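Putative peptidase (PDB 3CE2) is a putative zinc-dependent metalloendopeptidase of the M3B (oligopeptidase F) family that probably degrades small bioactive peptides. Local coordinates at residues H406-H409 with S410-S413; S342-G345 with T346-D350; N283-D286 with I287-N291; F470-V473 with L474-S477; N32-A35 with W36-L40. All coordinates share one frame; numbering follows the deposited sequence.

How the contacts relate
All five contacts are turns of helix or helix starts in a largely helical chain. Contact 1 carries His406, which holds a zinc ion together with His402 and Glu430. Contact 2 is packed against contact 1: Met408 CB lies 3.3 Å from Tyr348 OH, and Phe412 CE2 lies 3.8 Å from Tyr348 CD1, with centres about 14 Å apart. Contacts 3 and 4 form a second touching pair, with Val288 CG1 3.6 Å from Phe470 CD1 and centres about 10 Å apart; contact 4 lies across the chain's centre from contact 1, their centres about 29 Å apart. Contact 5 stands alone near the surface, about 27 Å from contact 1, centre to centre.

Contact 1: H406-H409 with S410-S413; sequences HSMH and SYFS. With ZN (zinc ion), chain D.
Met408 reaches forward along its helix toward both Tyr411 and Phe412. Its CG is anti to the carbonyl carbon, and the chain then bends twice, which puts SD 5.2 Å from the centroid of the Tyr411 ring, 36° off the ring normal. This is an oblique Met-aromatic contact, suited to a flexible, polarisable thioether. Beyond the sulfur, CE of Met408 comes to 4.2 Å from CE2 of Phe412, a slanting approach of methyl to ring. The main chain below is regular: Phe412 N donates to Met408 O at 2.8 Å, nearly straight at 176°, and Ser410 N donates to His406 O. His406 closes the HExxH sequence on helix 394-416, the zinc-binding signature of these metallopeptidases. Its ring leads away from residues 410-413, and NE2 binds zinc at 2.2 Å; His402 and Glu430 are the other protein ligands. In His409 a chi1 of -163° turns the imidazole to the Ser413 side of the helix, ND1 lying 3.8 Å from Ser413 OG. That hydroxyl hydrogen-bonds to Leu567 O, as ND1 does weakly, and a small hydroxyl residue suits this shared acceptor; the His409 ring stacks on Tyr424.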
loop_
_atom_site.group_PDB
_atom_site.type_symbol
_atom_site.label_atom_id
_atom_site.label_comp_id
_atom_site.label_asym_id
_atom_site.label_seq_id
_atom_site.Cartn_x
_atom_site.Cartn_y
_atom_site.Cartn_z
ATOM N N HIS A 406 -0.077 -11.049 3.438
ATOM C CA HIS A 406 -1.243 -10.683 2.605
ATOM C C HIS A 406 -2.093 -11.909 2.409
ATOM O O HIS A 406 -3.311 -11.853 2.456
ATOM C CB HIS A 406 -0.856 -10.210 1.192
ATOM C CG HIS A 406 -0.203 -8.873 1.137
ATOM N ND1 HIS A 406 -0.664 -7.786 1.846
ATOM C CD2 HIS A 406 0.856 -8.433 0.414
ATOM C CE1 HIS A 406 0.102 -6.740 1.590
ATOM N NE2 HIS A 406 1.034 -7.107 0.727
ATOM N N SER A 407 -1.421 -13.017 2.148
ATOM C CA SER A 407 -2.080 -14.250 1.828
ATOM C C SER A 407 -2.960 -14.772 2.957
ATOM O O SER A 407 -4.126 -15.048 2.732
ATOM C CB SER A 407 -1.049 -15.291 1.388
ATOM O OG SER A 407 -0.706 -15.014 0.041
ATOM N N MET A 408 -2.405 -14.895 4.159
ATOM C CA MET A 408 -3.190 -15.290 5.315
ATOM C C MET A 408 -4.347 -14.320 5.592
ATOM O O MET A 408 -5.498 -14.757 5.840
ATOM C CB MET A 408 -2.293 -15.486 6.533
ATOM C CG MET A 408 -1.349 -16.687 6.370
ATOM S SD MET A 408 -2.232 -18.282 6.203
ATOM C CE MET A 408 -2.544 -18.659 7.916
ATOM N N HIS A 409 -4.075 -13.018 5.491
ATOM C CA HIS A 409 -5.130 -12.008 5.649
ATOM C C HIS A 409 -6.283 -12.398 4.721
ATOM O O HIS A 409 -7.443 -12.546 5.165
ATOM C CB HIS A 409 -4.602 -10.633 5.252
ATOM C CG HIS A 409 -5.422 -9.476 5.737
ATOM N ND1 HIS A 409 -6.696 -9.612 6.251
ATOM C CD2 HIS A 409 -5.149 -8.148 5.756
ATOM C CE1 HIS A 409 -7.165 -8.422 6.587
ATOM N NE2 HIS A 409 -6.250 -7.516 6.283
ATOM N N SER A 410 -5.962 -12.578 3.438
ATOM C CA SER A 410 -6.995 -12.851 2.426
ATOM C C SER A 410 -7.713 -14.170 2.670
ATOM O O SER A 410 -8.929 -14.286 2.509
ATOM C CB SER A 410 -6.394 -12.839 1.023
ATOM O OG SER A 410 -6.406 -11.512 0.490
ATOM N N TYR A 411 -6.934 -15.161 3.069
ATOM C CA TYR A 411 -7.425 -16.470 3.330
ATOM C C TYR A 411 -8.441 -16.370 4.455
ATOM O O TYR A 411 -9.580 -16.800 4.301
ATOM C CB TYR A 411 -6.250 -17.352 3.727
ATOM C CG TYR A 411 -6.629 -18.654 4.346
ATOM C CD1 TYR A 411 -6.924 -19.758 3.558
ATOM C CD2 TYR A 411 -6.674 -18.793 5.725
ATOM C CE1 TYR A 411 -7.258 -20.984 4.131
ATOM C CE2 TYR A 411 -7.021 -20.006 6.320
ATOM C CZ TYR A 411 -7.318 -21.096 5.516
ATOM O OH TYR A 411 -7.660 -22.299 6.096
ATOM N N PHE A 412 -8.038 -15.782 5.576
ATOM C CA PHE A 412 -8.924 -15.653 6.722
ATOM C C PHE A 412 -10.200 -14.888 6.400
ATOM O O PHE A 412 -11.269 -15.280 6.838
ATOM C CB PHE A 412 -8.211 -14.955 7.868
ATOM C CG PHE A 412 -7.359 -15.856 8.693
ATOM C CD1 PHE A 412 -7.821 -17.099 9.087
ATOM C CD2 PHE A 412 -6.116 -15.440 9.127
ATOM C CE1 PHE A 412 -7.037 -17.918 9.889
ATOM C CE2 PHE A 412 -5.315 -16.252 9.921
ATOM C CZ PHE A 412 -5.780 -17.489 10.306
ATOM N N SER A 413 -10.087 -13.807 5.636
ATOM C CA SER A 413 -11.240 -12.983 5.272
ATOM C C SER A 413 -12.229 -13.693 4.375
ATOM O O SER A 413 -13.438 -13.515 4.525
ATOM C CB SER A 413 -10.804 -11.677 4.614
ATOM O OG SER A 413 -10.284 -10.794 5.589
HETATM ZN ZN ZN D . 2.675 -5.764 0.250
#

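Contact 2: S342-G345 with T346-D350; sequences SPLG and TEYID
Leu344 lays CD1 over one face of the Tyr348 ring, 3.8 Å from its centroid and 15° off the normal, a CH-pi contact. The two side chains run side by side and point the same way; CB of Leu344 also meets the ring, 3.9 Å from Tyr348 CG. The tyrosine has CG anti to its backbone N, at chi1 -174°, which stands the ring up beside the leucine, and its hydroxyl is held by Asn436. A branched aliphatic chain suits this flat, buried surface. Ile349 points back toward the turn from another flank of the helix, with CD1 resting against the main chain at Ser342. Leu344 is followed by Gly345, where at phi 96° a CB would press on the carbonyl O of Leu344, which calls for glycine. The Gly345 carbonyl accepts from Ile349 N at 3.0 Å, while its NH donates to Ser342 O at 2.8 Å, so the short 3-10 turn 342-344 leads into the helix. Leu344 continues the apolar surface onto Leu435 and Leu439 of helix 431-447, which begins just after the zinc ligand Glu430, and Tyr348 touches Met408 and Phe412 of helix 394-416, which carries His402 and His406.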
loop_
_atom_site.group_PDB
_atom_site.type_symbol
_atom_site.label_atom_id
_atom_site.label_comp_id
_atom_site.label_asym_id
_atom_site.label_seq_id
_atom_site.Cartn_x
_atom_site.Cartn_y
_atom_site.Cartn_z
ATOM N N SER A 342 5.989 -18.081 15.043
ATOM C CA SER A 342 5.280 -18.855 16.082
ATOM C C SER A 342 4.418 -18.047 17.082
ATOM O O SER A 342 3.391 -18.533 17.553
ATOM C CB SER A 342 6.201 -19.855 16.821
ATOM O OG SER A 342 7.245 -19.211 17.528
ATOM N N PRO A 343 4.820 -16.817 17.421
ATOM C CA PRO A 343 3.884 -16.079 18.272
ATOM C C PRO A 343 2.510 -15.845 17.628
ATOM O O PRO A 343 1.592 -15.394 18.306
ATOM C CB PRO A 343 4.593 -14.751 18.508
ATOM C CG PRO A 343 6.034 -15.062 18.303
ATOM C CD PRO A 343 6.054 -16.059 17.173
ATOM N N LEU A 344 2.356 -16.140 16.339
ATOM C CA LEU A 344 1.046 -16.005 15.716
ATOM C C LEU A 344 0.221 -17.262 15.929
ATOM O O LEU A 344 -0.936 -17.355 15.492
ATOM C CB LEU A 344 1.179 -15.690 14.238
ATOM C CG LEU A 344 1.850 -14.356 13.923
ATOM C CD1 LEU A 344 1.790 -14.100 12.450
ATOM C CD2 LEU A 344 1.184 -13.234 14.667
ATOM N N GLY A 345 0.812 -18.232 16.614
ATOM C CA GLY A 345 0.075 -19.422 16.986
ATOM C C GLY A 345 0.245 -20.603 16.055
ATOM O O GLY A 345 0.448 -20.452 14.847
ATOM N N THR A 346 0.153 -21.791 16.642
ATOM C CA THR A 346 0.257 -23.053 15.925
ATOM C C THR A 346 -0.590 -23.055 14.661
ATOM O O THR A 346 -0.142 -23.492 13.601
ATOM C CB THR A 346 -0.191 -24.223 16.834
ATOM O OG1 THR A 346 0.691 -24.293 17.947
ATOM C CG2 THR A 346 -0.137 -25.541 16.103
ATOM N N GLU A 347 -1.817 -22.567 14.775
ATOM C CA GLU A 347 -2.747 -22.692 13.671
ATOM C C GLU A 347 -2.366 -21.834 12.482
ATOM O O GLU A 347 -2.379 -22.324 11.361
ATOM C CB GLU A 347 -4.164 -22.387 14.133
ATOM C CG GLU A 347 -4.527 -23.143 15.400
ATOM C CD GLU A 347 -5.963 -23.620 15.376
ATOM O OE1 GLU A 347 -6.562 -23.626 14.276
ATOM O OE2 GLU A 347 -6.494 -23.988 16.448
ATOM N N TYR A 348 -2.024 -20.564 12.730
ATOM C CA TYR A 348 -1.540 -19.674 11.677
ATOM C C TYR A 348 -0.322 -20.287 11.007
ATOM O O TYR A 348 -0.266 -20.426 9.794
ATOM C CB TYR A 348 -1.144 -18.323 12.254
ATOM C CG TYR A 348 -0.763 -17.298 11.220
ATOM C CD1 TYR A 348 -1.654 -16.304 10.856
ATOM C CD2 TYR A 348 0.490 -17.313 10.614
ATOM C CE1 TYR A 348 -1.323 -15.354 9.910
ATOM C CE2 TYR A 348 0.839 -16.366 9.653
ATOM C CZ TYR A 348 -0.079 -15.382 9.301
ATOM O OH TYR A 348 0.227 -14.414 8.358
ATOM N N ILE A 349 0.645 -20.660 11.831
ATOM C CA ILE A 349 1.926 -21.161 11.379
ATOM C C ILE A 349 1.791 -22.415 10.493
ATOM O O ILE A 349 2.484 -22.553 9.492
ATOM C CB ILE A 349 2.855 -21.351 12.625
ATOM C CG1 ILE A 349 4.099 -20.508 12.489
ATOM C CG2 ILE A 349 3.089 -22.808 13.008
ATOM C CD1 ILE A 349 3.805 -19.063 12.763
ATOM N N ASP A 350 0.863 -23.303 10.831
ATOM C CA ASP A 350 0.672 -24.537 10.064
ATOM C C ASP A 350 -0.031 -24.250 8.762
ATOM O O ASP A 350 0.402 -24.701 7.719
ATOM C CB ASP A 350 -0.136 -25.589 10.851
ATOM C CG ASP A 350 0.677 -26.251 11.954
ATOM O OD1 ASP A 350 1.919 -26.330 11.819
ATOM O OD2 ASP A 350 0.079 -26.689 12.960
#

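Contact 3: N283-D286 with I287-N291; sequences NLID and IVKKN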
loop_
_atom_site.group_PDB
_atom_site.type_symbol
_atom_site.label_atom_id
_atom_site.label_comp_id
_atom_site.label_asym_id
_atom_site.label_seq_id
_atom_site.Cartn_x
_atom_site.Cartn_y
_atom_site.Cartn_z
ATOM N N ASN A 283 -4.039 14.376 14.524
ATOM C CA ASN A 283 -3.320 14.033 15.744
ATOM C C ASN A 283 -2.131 13.160 15.458
ATOM O O ASN A 283 -1.147 13.152 16.203
ATOM C CB ASN A 283 -4.240 13.364 16.769
ATOM C CG ASN A 283 -5.302 14.309 17.286
ATOM O OD1 ASN A 283 -5.068 15.522 17.408
ATOM N ND2 ASN A 283 -6.490 13.773 17.559
ATOM N N LEU A 284 -2.217 12.412 14.371
ATOM C CA LEU A 284 -1.092 11.608 13.969
ATOM C C LEU A 284 0.080 12.553 13.755
ATOM O O LEU A 284 1.170 12.346 14.293
ATOM C CB LEU A 284 -1.420 10.845 12.699
ATOM C CG LEU A 284 -0.208 10.136 12.109
ATOM C CD1 LEU A 284 0.136 8.889 12.926
ATOM C CD2 LEU A 284 -0.479 9.827 10.622
ATOM N N ILE A 285 -0.153 13.621 13.003
ATOM C CA ILE A 285 0.913 14.592 12.753
ATOM C C ILE A 285 1.463 15.208 14.052
ATOM O O ILE A 285 2.688 15.310 14.238
ATOM C CB ILE A 285 0.437 15.723 11.821
ATOM C CG1 ILE A 285 0.183 15.183 10.412
ATOM C CG2 ILE A 285 1.474 16.832 11.778
ATOM C CD1 ILE A 285 -0.692 16.089 9.570
ATOM N N ASP A 286 0.559 15.610 14.952
ATOM C CA ASP A 286 0.973 16.266 16.182
ATOM C C ASP A 286 1.772 15.295 17.042
ATOM O O ASP A 286 2.893 15.607 17.476
ATOM C CB ASP A 286 -0.219 16.872 16.930
ATOM C CG ASP A 286 -1.034 17.875 16.049
ATOM O OD1 ASP A 286 -0.484 18.405 15.055
ATOM O OD2 ASP A 286 -2.235 18.138 16.335
ATOM N N ILE A 287 1.239 14.102 17.264
ATOM C CA ILE A 287 1.938 13.163 18.142
ATOM C C ILE A 287 3.300 12.792 17.573
ATOM O O ILE A 287 4.285 12.711 18.302
ATOM C CB ILE A 287 1.105 11.898 18.470
ATOM C CG1 ILE A 287 0.393 12.061 19.812
ATOM C CG2 ILE A 287 2.006 10.740 18.674
ATOM C CD1 ILE A 287 -0.797 13.045 19.800
ATOM N N VAL A 288 3.358 12.589 16.262
ATOM C CA VAL A 288 4.602 12.203 15.638
ATOM C C VAL A 288 5.649 13.307 15.776
ATOM O O VAL A 288 6.779 13.033 16.166
ATOM C CB VAL A 288 4.405 11.787 14.175
ATOM C CG1 VAL A 288 5.741 11.685 13.491
ATOM C CG2 VAL A 288 3.723 10.434 14.119
ATOM N N LYS A 289 5.276 14.551 15.485
ATOM C CA LYS A 289 6.195 15.672 15.704
ATOM C C LYS A 289 6.699 15.736 17.143
ATOM O O LYS A 289 7.881 15.959 17.369
ATOM C CB LYS A 289 5.534 17.001 15.363
ATOM C CG LYS A 289 5.351 17.230 13.887
ATOM C CD LYS A 289 4.705 18.587 13.618
ATOM C CE LYS A 289 4.431 18.758 12.131
ATOM N NZ LYS A 289 3.957 20.138 11.826
ATOM N N LYS A 290 5.810 15.549 18.120
ATOM C CA LYS A 290 6.255 15.551 19.506
ATOM C C LYS A 290 7.169 14.378 19.833
ATOM O O LYS A 290 7.743 14.361 20.916
ATOM C CB LYS A 290 5.093 15.560 20.484
ATOM C CG LYS A 290 4.299 16.858 20.558
ATOM C CD LYS A 290 3.203 16.672 21.577
ATOM C CE LYS A 290 1.898 17.279 21.106
ATOM N NZ LYS A 290 0.733 16.394 21.424
ATOM N N ASN A 291 7.307 13.399 18.931
ATOM C CA ASN A 291 8.267 12.319 19.166
ATOM C C ASN A 291 9.468 12.373 18.263
ATOM O O ASN A 291 10.249 11.397 18.187
ATOM C CB ASN A 291 7.628 10.953 19.089
ATOM C CG ASN A 291 6.560 10.759 20.144
ATOM O OD1 ASN A 291 6.770 10.072 21.137
ATOM N ND2 ASN A 291 5.411 11.381 19.934
#
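The Ile285 branch methyl CG2 lies against the aliphatic shaft of Lys289, 3.5 Å from its CE, with both side chains pointing the same way. Lys289 is extended beyond CG, so its methylenes cover the isoleucine while the ammonium is carried onward to a long, weak ion pair with Glu507. One residue back, Leu284 and Val288 are likewise aligned, CD1 of Leu284 standing 4.1 Å from CG2 of Val288. That valine methyl is anti to the carbonyl carbon and comes to rest near Leu284 O. Behind these pairs is ordinary alpha-helix: Ile287 N to Asn283 O at 2.8 Å, Lys289 N to Ile285 O and Lys290 N to Asp286 O, both at 3.0 Å. The turn is amphipathic near the end of helix 278-289, with Leu284, Ile285 and Val288 buried and Asn283 and Lys290 exposed. Asp286 shares the polar side, but its OD2 remains 6.1 Å from Lys290 NZ, too far for a salt bridge, so any attraction is probably weak and long-range. In the next shell, the apolar side meets helix 451-487, Leu284 and Val288 touching Val473 there, while Ile287 reaches across to Ile592 and Phe596 of helix 590-607.

Contact 4: F470-V473 with L474-S477; sequences FRQV and LFAS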
loop_
_atom_site.group_PDB
_atom_site.type_symbol
_atom_site.label_atom_id
_atom_site.label_comp_id
_atom_site.label_asym_id
_atom_site.label_seq_id
_atom_site.Cartn_x
_atom_site.Cartn_y
_atom_site.Cartn_z
ATOM N N PHE A 470 7.925 7.967 10.140
ATOM C CA PHE A 470 8.262 9.391 10.308
ATOM C C PHE A 470 8.317 10.177 9.007
ATOM O O PHE A 470 7.672 11.231 8.874
ATOM C CB PHE A 470 9.560 9.562 11.113
ATOM C CG PHE A 470 9.383 9.262 12.565
ATOM C CD1 PHE A 470 9.061 10.272 13.461
ATOM C CD2 PHE A 470 9.453 7.963 13.030
ATOM C CE1 PHE A 470 8.845 10.002 14.806
ATOM C CE2 PHE A 470 9.249 7.689 14.374
ATOM C CZ PHE A 470 8.938 8.710 15.259
ATOM N N ARG A 471 9.081 9.661 8.050
ATOM C CA ARG A 471 9.220 10.343 6.782
ATOM C C ARG A 471 7.874 10.506 6.103
ATOM O O ARG A 471 7.620 11.543 5.514
ATOM C CB ARG A 471 10.229 9.665 5.858
ATOM C CG ARG A 471 10.464 10.497 4.614
ATOM C CD ARG A 471 11.913 10.543 4.180
ATOM N NE ARG A 471 12.266 9.561 3.144
ATOM C CZ ARG A 471 12.303 9.812 1.832
ATOM N NH1 ARG A 471 12.662 8.850 0.980
ATOM N NH2 ARG A 471 11.982 11.019 1.369
ATOM N N GLN A 472 6.996 9.510 6.196
ATOM C CA GLN A 472 5.656 9.651 5.583
ATOM C C GLN A 472 4.800 10.691 6.289
ATOM O O GLN A 472 3.991 11.379 5.665
ATOM C CB GLN A 472 4.931 8.319 5.549
ATOM C CG GLN A 472 5.779 7.218 4.923
ATOM C CD GLN A 472 6.211 7.577 3.513
ATOM O OE1 GLN A 472 5.402 8.007 2.705
ATOM N NE2 GLN A 472 7.484 7.401 3.214
ATOM N N VAL A 473 4.983 10.828 7.595
ATOM C CA VAL A 473 4.164 11.765 8.342
ATOM C C VAL A 473 4.651 13.192 8.034
ATOM O O VAL A 473 3.866 14.150 7.921
ATOM C CB VAL A 473 4.207 11.435 9.840
ATOM C CG1 VAL A 473 3.574 12.544 10.651
ATOM C CG2 VAL A 473 3.513 10.106 10.104
ATOM N N LEU A 474 5.954 13.331 7.845
ATOM C CA LEU A 474 6.441 14.591 7.315
ATOM C C LEU A 474 5.688 14.926 6.030
ATOM O O LEU A 474 5.062 15.993 5.963
ATOM C CB LEU A 474 7.947 14.542 7.086
ATOM C CG LEU A 474 8.697 15.864 6.916
ATOM C CD1 LEU A 474 10.151 15.555 6.908
ATOM C CD2 LEU A 474 8.328 16.538 5.636
ATOM N N PHE A 475 5.707 14.019 5.035
ATOM C CA PHE A 475 4.995 14.261 3.770
ATOM C C PHE A 475 3.558 14.668 4.112
ATOM O O PHE A 475 3.016 15.648 3.551
ATOM C CB PHE A 475 4.995 13.070 2.776
ATOM C CG PHE A 475 6.399 12.596 2.282
ATOM C CD1 PHE A 475 7.537 13.410 2.344
ATOM C CD2 PHE A 475 6.548 11.324 1.676
ATOM C CE1 PHE A 475 8.796 12.960 1.846
ATOM C CE2 PHE A 475 7.786 10.883 1.185
ATOM C CZ PHE A 475 8.914 11.713 1.274
ATOM N N ALA A 476 2.948 13.951 5.054
ATOM C CA ALA A 476 1.538 14.217 5.416
ATOM C C ALA A 476 1.277 15.623 5.923
ATOM O O ALA A 476 0.297 16.241 5.504
ATOM C CB ALA A 476 1.020 13.213 6.396
ATOM N N SER A 477 2.122 16.157 6.799
ATOM C CA SER A 477 1.864 17.533 7.241
ATOM C C SER A 477 2.105 18.510 6.114
ATOM O O SER A 477 1.358 19.502 5.954
ATOM C CB SER A 477 2.681 17.941 8.463
ATOM O OG SER A 477 3.875 17.224 8.478
#
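Phe470 contributes mainly its carbonyl, accepting from Leu474 N at 2.9 Å, while its ring leads away to stack on Phe466. In Arg471 a chi1 of -173° sends the bent chain to the far rim of the Phe475 ring, CG 3.9 Å from Phe475 CZ. The guanidinium nears the same rim, its plane 80° from the ring, and NE bonds weakly to Tyr317 OH. The carbonyl of Arg471 sits over one ring face, 3.6 Å above the plane and offset toward the rim, and takes a bond from Phe475 N. Gln472 folds back at chi2 so that OE1 stands 3.7 Å from Phe475 CD2, the amide nearly perpendicular to the ring; NE2 is occupied by Ser467 O. Long chains suit both places, since methylenes or amide can lie by the ring while the polar end goes on to those partners. Val473 offers its carbonyl to Ser477 N, and Ser477 OG lies near that oxygen and Leu474 O, two possible acceptors for its proton. Such i to i+4 backbone bonds are those of regular alpha-helix. Long helix 451-487 of this mostly helical M3 peptidase is covered at Val473 by helices 278-289 and 536-553, whereas Leu474 and Phe475 face Tyr501 of helix 494-509.

Contact 5: N32-A35 with W36-L40; sequences NRKA and WKADL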
loop_
_atom_site.group_PDB
_atom_site.type_symbol
_atom_site.label_atom_id
_atom_site.label_comp_id
_atom_site.label_asym_id
_atom_site.label_seq_id
_atom_site.Cartn_x
_atom_site.Cartn_y
_atom_site.Cartn_z
ATOM N N ASN A 32 -8.342 -27.002 -16.641
ATOM C CA ASN A 32 -7.431 -26.679 -17.723
ATOM C C ASN A 32 -8.027 -25.547 -18.513
ATOM O O ASN A 32 -9.195 -25.188 -18.323
ATOM C CB ASN A 32 -7.292 -27.873 -18.660
ATOM C CG ASN A 32 -8.640 -28.488 -19.007
ATOM O OD1 ASN A 32 -9.554 -27.813 -19.518
ATOM N ND2 ASN A 32 -8.780 -29.769 -18.707
ATOM N N ARG A 33 -7.238 -25.003 -19.430
ATOM C CA ARG A 33 -7.694 -23.854 -20.172
ATOM C C ARG A 33 -9.017 -24.120 -20.882
ATOM O O ARG A 33 -9.850 -23.222 -20.986
ATOM C CB ARG A 33 -6.643 -23.373 -21.165
ATOM C CG ARG A 33 -7.308 -22.669 -22.339
ATOM C CD ARG A 33 -6.371 -21.790 -23.081
ATOM N NE ARG A 33 -7.060 -20.693 -23.763
ATOM C CZ ARG A 33 -7.968 -20.861 -24.715
ATOM N NH1 ARG A 33 -8.329 -22.083 -25.076
ATOM N NH2 ARG A 33 -8.533 -19.806 -25.282
ATOM N N LYS A 34 -9.219 -25.347 -21.370
ATOM C CA LYS A 34 -10.447 -25.650 -22.119
ATOM C C LYS A 34 -11.682 -25.256 -21.309
ATOM O O LYS A 34 -12.545 -24.539 -21.809
ATOM C CB LYS A 34 -10.516 -27.119 -22.564
ATOM C CG LYS A 34 -11.248 -27.298 -23.915
ATOM C CD LYS A 34 -11.706 -28.743 -24.196
ATOM C CE LYS A 34 -13.027 -29.059 -23.488
ATOM N NZ LYS A 34 -13.963 -27.882 -23.498
ATOM N N ALA A 35 -11.730 -25.714 -20.056
ATOM C CA ALA A 35 -12.791 -25.364 -19.092
ATOM C C ALA A 35 -12.902 -23.864 -18.824
ATOM O O ALA A 35 -14.004 -23.311 -18.821
ATOM C CB ALA A 35 -12.573 -26.101 -17.784
ATOM N N TRP A 36 -11.754 -23.226 -18.583
ATOM C CA TRP A 36 -11.665 -21.772 -18.467
ATOM C C TRP A 36 -12.310 -21.107 -19.662
ATOM O O TRP A 36 -13.103 -20.171 -19.531
ATOM C CB TRP A 36 -10.200 -21.311 -18.410
ATOM C CG TRP A 36 -10.107 -19.811 -18.314
ATOM C CD1 TRP A 36 -10.115 -19.073 -17.173
ATOM C CD2 TRP A 36 -10.038 -18.870 -19.394
ATOM N NE1 TRP A 36 -10.060 -17.741 -17.463
ATOM C CE2 TRP A 36 -10.006 -17.582 -18.820
ATOM C CE3 TRP A 36 -9.984 -18.986 -20.783
ATOM C CZ2 TRP A 36 -9.921 -16.416 -19.590
ATOM C CZ3 TRP A 36 -9.917 -17.821 -21.547
ATOM C CH2 TRP A 36 -9.885 -16.560 -20.948
ATOM N N LYS A 37 -11.928 -21.582 -20.841
ATOM C CA LYS A 37 -12.435 -21.038 -22.085
ATOM C C LYS A 37 -13.917 -21.346 -22.175
ATOM O O LYS A 37 -14.718 -20.485 -22.542
ATOM C CB LYS A 37 -11.689 -21.650 -23.262
ATOM C CG LYS A 37 -12.211 -21.209 -24.609
ATOM C CD LYS A 37 -12.199 -19.690 -24.766
ATOM C CE LYS A 37 -12.368 -19.295 -26.239
ATOM N NZ LYS A 37 -12.804 -17.886 -26.376
ATOM N N ALA A 38 -14.266 -22.580 -21.816
ATOM C CA ALA A 38 -15.654 -23.018 -21.775
ATOM C C ALA A 38 -16.496 -22.048 -20.918
ATOM O O ALA A 38 -17.513 -21.503 -21.373
ATOM C CB ALA A 38 -15.729 -24.442 -21.229
ATOM N N ASP A 39 -16.044 -21.822 -19.688
ATOM C CA ASP A 39 -16.692 -20.885 -18.799
ATOM C C ASP A 39 -16.764 -19.462 -19.377
ATOM O O ASP A 39 -17.838 -18.870 -19.399
ATOM C CB ASP A 39 -15.974 -20.874 -17.452
ATOM C CG ASP A 39 -16.938 -20.904 -16.285
ATOM O OD1 ASP A 39 -17.912 -21.692 -16.358
ATOM O OD2 ASP A 39 -16.716 -20.148 -15.306
ATOM N N LEU A 40 -15.635 -18.914 -19.836
ATOM C CA LEU A 40 -15.623 -17.581 -20.453
ATOM C C LEU A 40 -16.731 -17.487 -21.479
ATOM O O LEU A 40 -17.352 -16.436 -21.667
ATOM C CB LEU A 40 -14.287 -17.301 -21.147
ATOM C CG LEU A 40 -14.158 -15.917 -21.813
ATOM C CD1 LEU A 40 -13.742 -14.830 -20.819
ATOM C CD2 LEU A 40 -13.193 -15.919 -23.006
#
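Arg33 spreads its guanidinium over the root of the Lys37 side chain: CB of Lys37 lies 3.7 Å above one face of the flat group, offset toward its rim, and NH2 of Arg33 comes to 3.7 Å from Lys37 CD. The two chains run side by side in the same direction. Arg33 is extended from CG to NE, whereas Lys37 bends at chi2 (56°), which turns its methylenes alongside the guanidinium. The like charges stay 4.8 Å apart, NH2 to NZ; Arg33 NE makes a salt bridge with Asp106, and Lys37 NZ a long, weak ion pair with Asp41. Such long chains suit this place because their hydrocarbon parts can touch while the arginine reaches Asp106 and the lysine, only loosely, Asp41. This is the first turn of helix 33-42, opened by Asn32 as N-cap. The OD1 of Asn32 accepts from Ala35 N at 3.1 Å and 168°, supplying an acceptor to an amide at the helix start, where no earlier carbonyl of the helix is available; asparagine is short and polar enough to fold back so. Its main-chain O takes Trp36 N at 3.2 Å, and Arg33 O takes Lys37 N at 2.7 Å. Trp36, its chi1 of 179° carrying CG opposite N, turns its large apolar ring into the protein. There NE1 donates to Leu86 O, and the indole meets Tyr30 edge-to-face and Tyr89 at a shallower angle, where the helix packs beside helices 66-96 and 101-120. Asp39 OD2 bonds to Tyr30 OH.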